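Local coordinates for protein insulinase family protease (Yersinia pestis, PDB 3GO9) that is a predicted insulinase-family (M16) protease whose peptidase activity is uncertain, at residues 93-105 with 117-131. Residues are numbered along the deposited sequence; the frame is centred on the assembly and turned at random.
Sequences LWQQGIDNERPLP and SLSLPNNRPDLLKDA. With ZN (zinc ion), chain B.
In the loop that follows helix 87-95, G97 O accepts the backbone N of S119 at 2.9 Å, the direct main-chain bond that ties the loop to strand 114-120 in the mixed sheet of the M16-family alpha/beta fold. G97 CA also lies 3.1 Å from S119 O in a CA-H...O contact. Farther along, water 2 lies within bonding distance of L104 O and S117 O. The segments thus illustrate how a helix and its trailing loop can be fixed against an interior strand of a sheet by a single direct backbone hydrogen bond, supplemented by side-chain packing and water. L118 CD2 sits over one face of the W94 six-membered ring, 3.6 Å from its centroid, a CH-pi contact, while S117 O lies at the ring edge; W134 of helix 125-140 meets W94 edge-to-face. With CG anti to the backbone N (chi1 169°), L93 sends CD1 among L118, L120, L127 and A131. On the loop, D99 CB packs on S119 OG, which is hydrogen-bonded to E51, and both D99 carboxylate oxygens bind a zinc ion shared with E101, D387 and D389. At the far end R124 grips D126 side-on through NE and NH2, and L127 CD1 lies over the centre of its guanidinium. Its remaining terminal nitrogen, NH1, reaches Q96 OE1 at 3.0 Å, tilted 32° from the amide carbonyl plane, while water 1 joins Q96 NE2 to R124 NH2.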
loop_
_atom_site.group_PDB
_atom_site.type_symbol
_atom_site.label_atom_id
_atom_site.label_comp_id
_atom_site.label_asym_id
_atom_site.label_seq_id
_atom_site.Cartn_x
_atom_site.Cartn_y
_atom_site.Cartn_z
ATOM N N LEU A 93 -23.581 6.063 14.270
ATOM C CA LEU A 93 -22.432 6.504 13.492
ATOM C C LEU A 93 -21.920 5.384 12.615
ATOM O O LEU A 93 -21.700 5.583 11.411
ATOM C CB LEU A 93 -21.291 7.027 14.371
ATOM C CG LEU A 93 -19.976 7.264 13.681
ATOM C CD1 LEU A 93 -20.069 8.364 12.618
ATOM C CD2 LEU A 93 -18.921 7.672 14.773
ATOM N N TRP A 94 -21.667 4.218 13.222
ATOM C CA TRP A 94 -21.004 3.146 12.509
ATOM C C TRP A 94 -21.907 2.468 11.456
ATOM O O TRP A 94 -21.433 2.020 10.448
ATOM C CB TRP A 94 -20.361 2.175 13.474
ATOM C CG TRP A 94 -19.110 2.743 13.986
ATOM C CD1 TRP A 94 -18.865 3.281 15.208
ATOM C CD2 TRP A 94 -17.915 2.897 13.231
ATOM N NE1 TRP A 94 -17.570 3.756 15.263
ATOM C CE2 TRP A 94 -16.971 3.529 14.056
ATOM C CE3 TRP A 94 -17.555 2.566 11.921
ATOM C CZ2 TRP A 94 -15.665 3.813 13.617
ATOM C CZ3 TRP A 94 -16.260 2.846 11.492
ATOM C CH2 TRP A 94 -15.357 3.429 12.321
ATOM N N GLN A 95 -23.217 2.487 11.663
ATOM C CA GLN A 95 -24.150 2.085 10.640
ATOM C C GLN A 95 -24.161 2.957 9.420
ATOM O O GLN A 95 -24.672 2.541 8.378
ATOM C CB GLN A 95 -25.578 2.012 11.195
ATOM C CG GLN A 95 -25.735 0.780 12.057
ATOM C CD GLN A 95 -27.093 0.571 12.604
ATOM O OE1 GLN A 95 -27.825 1.511 12.891
ATOM N NE2 GLN A 95 -27.431 -0.693 12.828
ATOM N N GLN A 96 -23.614 4.156 9.544
ATOM C CA GLN A 96 -23.564 5.109 8.438
ATOM C C GLN A 96 -22.114 5.510 8.183
ATOM O O GLN A 96 -21.847 6.559 7.584
ATOM C CB GLN A 96 -24.388 6.332 8.801
ATOM C CG GLN A 96 -25.871 6.032 9.051
ATOM C CD GLN A 96 -26.616 7.251 9.610
ATOM O OE1 GLN A 96 -27.289 7.957 8.866
ATOM N NE2 GLN A 96 -26.555 7.451 10.934
ATOM N N GLY A 97 -21.166 4.662 8.566
ATOM C CA GLY A 97 -19.766 5.044 8.461
ATOM C C GLY A 97 -18.885 4.178 7.609
ATOM O O GLY A 97 -17.657 4.281 7.718
ATOM N N ILE A 98 -19.492 3.297 6.823
ATOM C CA ILE A 98 -18.802 2.356 5.956
ATOM C C ILE A 98 -19.096 2.662 4.468
ATOM O O ILE A 98 -20.236 2.945 4.095
ATOM C CB ILE A 98 -19.167 0.907 6.277
ATOM C CG1 ILE A 98 -18.950 0.562 7.781
ATOM C CG2 ILE A 98 -18.359 -0.083 5.468
ATOM C CD1 ILE A 98 -17.512 0.712 8.244
ATOM N N ASP A 99 -18.073 2.621 3.641
ATOM C CA ASP A 99 -18.197 2.956 2.201
ATOM C C ASP A 99 -19.089 1.933 1.490
ATOM O O ASP A 99 -19.209 0.789 1.893
ATOM C CB ASP A 99 -16.820 3.040 1.548
ATOM C CG ASP A 99 -16.772 3.861 0.230
ATOM O OD1 ASP A 99 -17.789 4.419 -0.211
ATOM O OD2 ASP A 99 -15.656 3.961 -0.362
ATOM N N ASN A 100 -19.699 2.371 0.395
ATOM C CA ASN A 100 -20.561 1.485 -0.402
ATOM C C ASN A 100 -19.841 0.367 -1.157
ATOM O O ASN A 100 -20.422 -0.695 -1.447
ATOM C CB ASN A 100 -21.339 2.349 -1.380
ATOM C CG ASN A 100 -22.278 3.268 -0.722
ATOM O OD1 ASN A 100 -22.950 2.917 0.252
ATOM N ND2 ASN A 100 -22.427 4.456 -1.288
ATOM N N GLU A 101 -18.593 0.608 -1.498
ATOM C CA GLU A 101 -17.721 -0.361 -2.140
ATOM C C GLU A 101 -16.350 -0.289 -1.493
ATOM O O GLU A 101 -16.015 0.711 -0.814
ATOM C CB GLU A 101 -17.669 -0.161 -3.638
ATOM C CG GLU A 101 -17.030 1.113 -3.998
ATOM C CD GLU A 101 -17.942 2.291 -3.689
ATOM O OE1 GLU A 101 -17.579 3.182 -2.892
ATOM O OE2 GLU A 101 -19.075 2.340 -4.169
ATOM N N ARG A 102 -15.561 -1.336 -1.678
ATOM C CA ARG A 102 -14.231 -1.437 -1.055
ATOM C C ARG A 102 -14.308 -1.045 0.415
ATOM O O ARG A 102 -13.441 -0.284 0.894
ATOM C CB ARG A 102 -13.241 -0.542 -1.802
ATOM C CG ARG A 102 -13.052 -0.973 -3.264
ATOM C CD ARG A 102 -12.175 -0.028 -4.059
ATOM N NE ARG A 102 -12.841 1.238 -4.264
ATOM C CZ ARG A 102 -13.676 1.508 -5.258
ATOM N NH1 ARG A 102 -14.253 2.687 -5.354
ATOM N NH2 ARG A 102 -13.918 0.570 -6.180
ATOM N N PRO A 103 -15.311 -1.596 1.132
ATOM C CA PRO A 103 -15.509 -1.136 2.522
ATOM C C PRO A 103 -14.297 -1.456 3.331
ATOM O O PRO A 103 -13.624 -2.472 3.076
ATOM C CB PRO A 103 -16.721 -1.904 3.009
ATOM C CG PRO A 103 -16.792 -3.119 2.034
ATOM C CD PRO A 103 -16.319 -2.596 0.730
ATOM N N LEU A 104 -13.991 -0.566 4.268
ATOM C CA LEU A 104 -12.843 -0.742 5.143
ATOM C C LEU A 104 -13.285 -1.117 6.524
ATOM O O LEU A 104 -14.316 -0.676 7.009
ATOM C CB LEU A 104 -12.024 0.538 5.239
ATOM C CG LEU A 104 -11.233 0.903 3.982
ATOM C CD1 LEU A 104 -10.572 2.279 4.080
ATOM C CD2 LEU A 104 -10.180 -0.158 3.713
ATOM N N PRO A 105 -12.471 -1.926 7.167
ATOM C CA PRO A 105 -12.756 -2.116 8.584
ATOM C C PRO A 105 -12.554 -0.833 9.359
ATOM O O PRO A 105 -11.778 0.043 8.952
ATOM C CB PRO A 105 -11.759 -3.179 9.021
ATOM C CG PRO A 105 -10.644 -3.133 8.021
ATOM C CD PRO A 105 -11.199 -2.551 6.745
ATOM N N SER A 117 -10.652 4.352 9.997
ATOM C CA SER A 117 -11.299 4.737 8.753
ATOM C C SER A 117 -12.791 4.922 8.951
ATOM O O SER A 117 -13.476 4.003 9.429
ATOM C CB SER A 117 -11.085 3.704 7.642
ATOM O OG SER A 117 -9.701 3.437 7.339
ATOM N N LEU A 118 -13.293 6.062 8.500
ATOM C CA LEU A 118 -14.726 6.351 8.419
ATOM C C LEU A 118 -15.077 6.874 7.013
ATOM O O LEU A 118 -14.293 7.595 6.371
ATOM C CB LEU A 118 -15.157 7.359 9.475
ATOM C CG LEU A 118 -15.375 6.766 10.864
ATOM C CD1 LEU A 118 -15.211 7.752 12.006
ATOM C CD2 LEU A 118 -16.808 6.210 10.916
ATOM N N SER A 119 -16.262 6.528 6.525
ATOM C CA SER A 119 -16.759 6.936 5.223
ATOM C C SER A 119 -18.190 7.390 5.472
ATOM O O SER A 119 -19.020 6.547 5.869
ATOM C CB SER A 119 -16.794 5.717 4.267
ATOM O OG SER A 119 -17.487 6.029 3.044
ATOM N N LEU A 120 -18.452 8.680 5.318
ATOM C CA LEU A 120 -19.712 9.275 5.704
ATOM C C LEU A 120 -20.509 9.619 4.472
ATOM O O LEU A 120 -19.981 9.987 3.420
ATOM C CB LEU A 120 -19.494 10.574 6.484
ATOM C CG LEU A 120 -18.556 10.492 7.656
ATOM C CD1 LEU A 120 -18.425 11.858 8.320
ATOM C CD2 LEU A 120 -19.055 9.430 8.634
ATOM N N PRO A 121 -21.835 9.599 4.593
ATOM C CA PRO A 121 -22.556 10.092 3.456
ATOM C C PRO A 121 -22.325 11.558 3.209
ATOM O O PRO A 121 -22.028 12.318 4.108
ATOM C CB PRO A 121 -24.035 9.863 3.832
ATOM C CG PRO A 121 -24.013 9.278 5.181
ATOM C CD PRO A 121 -22.669 9.439 5.775
ATOM N N ASN A 122 -22.548 11.952 1.973
ATOM C CA ASN A 122 -22.428 13.336 1.618
ATOM C C ASN A 122 -23.529 14.169 2.272
ATOM O O ASN A 122 -24.583 13.643 2.629
ATOM C CB ASN A 122 -22.467 13.501 0.094
ATOM C CG ASN A 122 -21.530 14.600 -0.389
ATOM O OD1 ASN A 122 -21.256 15.601 0.308
ATOM N ND2 ASN A 122 -20.979 14.386 -1.550
ATOM N N ASN A 123 -23.227 15.430 2.520
ATOM C CA ASN A 123 -24.247 16.365 3.014
ATOM C C ASN A 123 -24.872 15.950 4.339
ATOM O O ASN A 123 -26.081 16.088 4.546
ATOM C CB ASN A 123 -25.338 16.603 1.961
ATOM C CG ASN A 123 -26.220 17.786 2.326
ATOM O OD1 ASN A 123 -25.742 18.742 2.952
ATOM N ND2 ASN A 123 -27.507 17.704 2.011
ATOM N N ARG A 124 -24.014 15.446 5.239
ATOM C CA ARG A 124 -24.408 15.073 6.597
ATOM C C ARG A 124 -23.435 15.721 7.568
ATOM O O ARG A 124 -22.528 15.046 8.096
ATOM C CB ARG A 124 -24.403 13.534 6.766
ATOM C CG ARG A 124 -25.499 12.802 5.969
ATOM C CD ARG A 124 -26.902 13.161 6.468
ATOM N NE ARG A 124 -27.084 12.921 7.899
ATOM C CZ ARG A 124 -27.396 11.743 8.467
ATOM N NH1 ARG A 124 -27.530 10.666 7.708
ATOM N NH2 ARG A 124 -27.496 11.609 9.793
ATOM N N PRO A 125 -23.637 17.023 7.857
ATOM C CA PRO A 125 -22.750 17.731 8.809
ATOM C C PRO A 125 -22.819 17.146 10.202
ATOM O O PRO A 125 -21.803 17.157 10.925
ATOM C CB PRO A 125 -23.243 19.198 8.773
ATOM C CG PRO A 125 -24.606 19.113 8.124
ATOM C CD PRO A 125 -24.559 17.951 7.172
ATOM N N ASP A 126 -23.964 16.540 10.556
ATOM C CA ASP A 126 -24.095 15.914 11.828
ATOM C C ASP A 126 -23.158 14.754 11.949
ATOM O O ASP A 126 -22.513 14.599 12.997
ATOM C CB ASP A 126 -25.523 15.468 12.140
ATOM C CG ASP A 126 -26.171 14.625 11.059
ATOM O OD1 ASP A 126 -25.892 14.719 9.844
ATOM O OD2 ASP A 126 -27.094 13.898 11.462
ATOM N N LEU A 127 -23.086 13.946 10.903
ATOM C CA LEU A 127 -22.237 12.751 10.964
ATOM C C LEU A 127 -20.744 13.115 10.882
ATOM O O LEU A 127 -19.903 12.467 11.486
ATOM C CB LEU A 127 -22.596 11.715 9.878
ATOM C CG LEU A 127 -23.924 11.040 10.122
ATOM C CD1 LEU A 127 -24.231 10.209 8.871
ATOM C CD2 LEU A 127 -23.863 10.169 11.414
ATOM N N LEU A 128 -20.423 14.201 10.189
ATOM C CA LEU A 128 -19.055 14.697 10.202
ATOM C C LEU A 128 -18.656 15.107 11.611
ATOM O O LEU A 128 -17.574 14.735 12.066
ATOM C CB LEU A 128 -18.867 15.826 9.194
ATOM C CG LEU A 128 -17.512 16.509 9.212
ATOM C CD1 LEU A 128 -16.395 15.573 8.807
ATOM C CD2 LEU A 128 -17.575 17.676 8.237
ATOM N N LYS A 129 -19.528 15.840 12.310
ATOM C CA LYS A 129 -19.275 16.180 13.702
ATOM C C LYS A 129 -19.080 14.923 14.545
ATOM O O LYS A 129 -18.152 14.860 15.340
ATOM C CB LYS A 129 -20.410 17.046 14.274
ATOM C CG LYS A 129 -20.316 17.297 15.757
ATOM C CD LYS A 129 -21.256 18.415 16.234
ATOM C CE LYS A 129 -21.487 18.365 17.787
ATOM N NZ LYS A 129 -22.922 18.628 18.179
ATOM N N ASP A 130 -19.951 13.943 14.378
ATOM C CA ASP A 130 -19.876 12.689 15.144
ATOM C C ASP A 130 -18.583 11.968 14.832
ATOM O O ASP A 130 -17.923 11.427 15.741
ATOM C CB ASP A 130 -21.037 11.765 14.880
ATOM C CG ASP A 130 -22.360 12.313 15.403
ATOM O OD1 ASP A 130 -22.328 13.250 16.222
ATOM O OD2 ASP A 130 -23.418 11.774 14.966
ATOM N N ALA A 131 -18.220 11.919 13.557
ATOM C CA ALA A 131 -16.976 11.248 13.175
ATOM C C ALA A 131 -15.757 11.885 13.855
ATOM O O ALA A 131 -14.874 11.212 14.376
ATOM C CB ALA A 131 -16.782 11.237 11.668
HETATM ZN ZN ZN B . -16.471 5.019 -2.263
HETATM O O HOH W 1 -28.098 9.770 11.982
HETATM O O HOH W 2 -14.830 2.384 7.306
HETATM O O HOH W 3 -9.197 1.181 8.703
HETATM O O HOH W 4 -18.497 6.276 -2.730
HETATM O O HOH W 5 -15.899 6.891 -0.962
#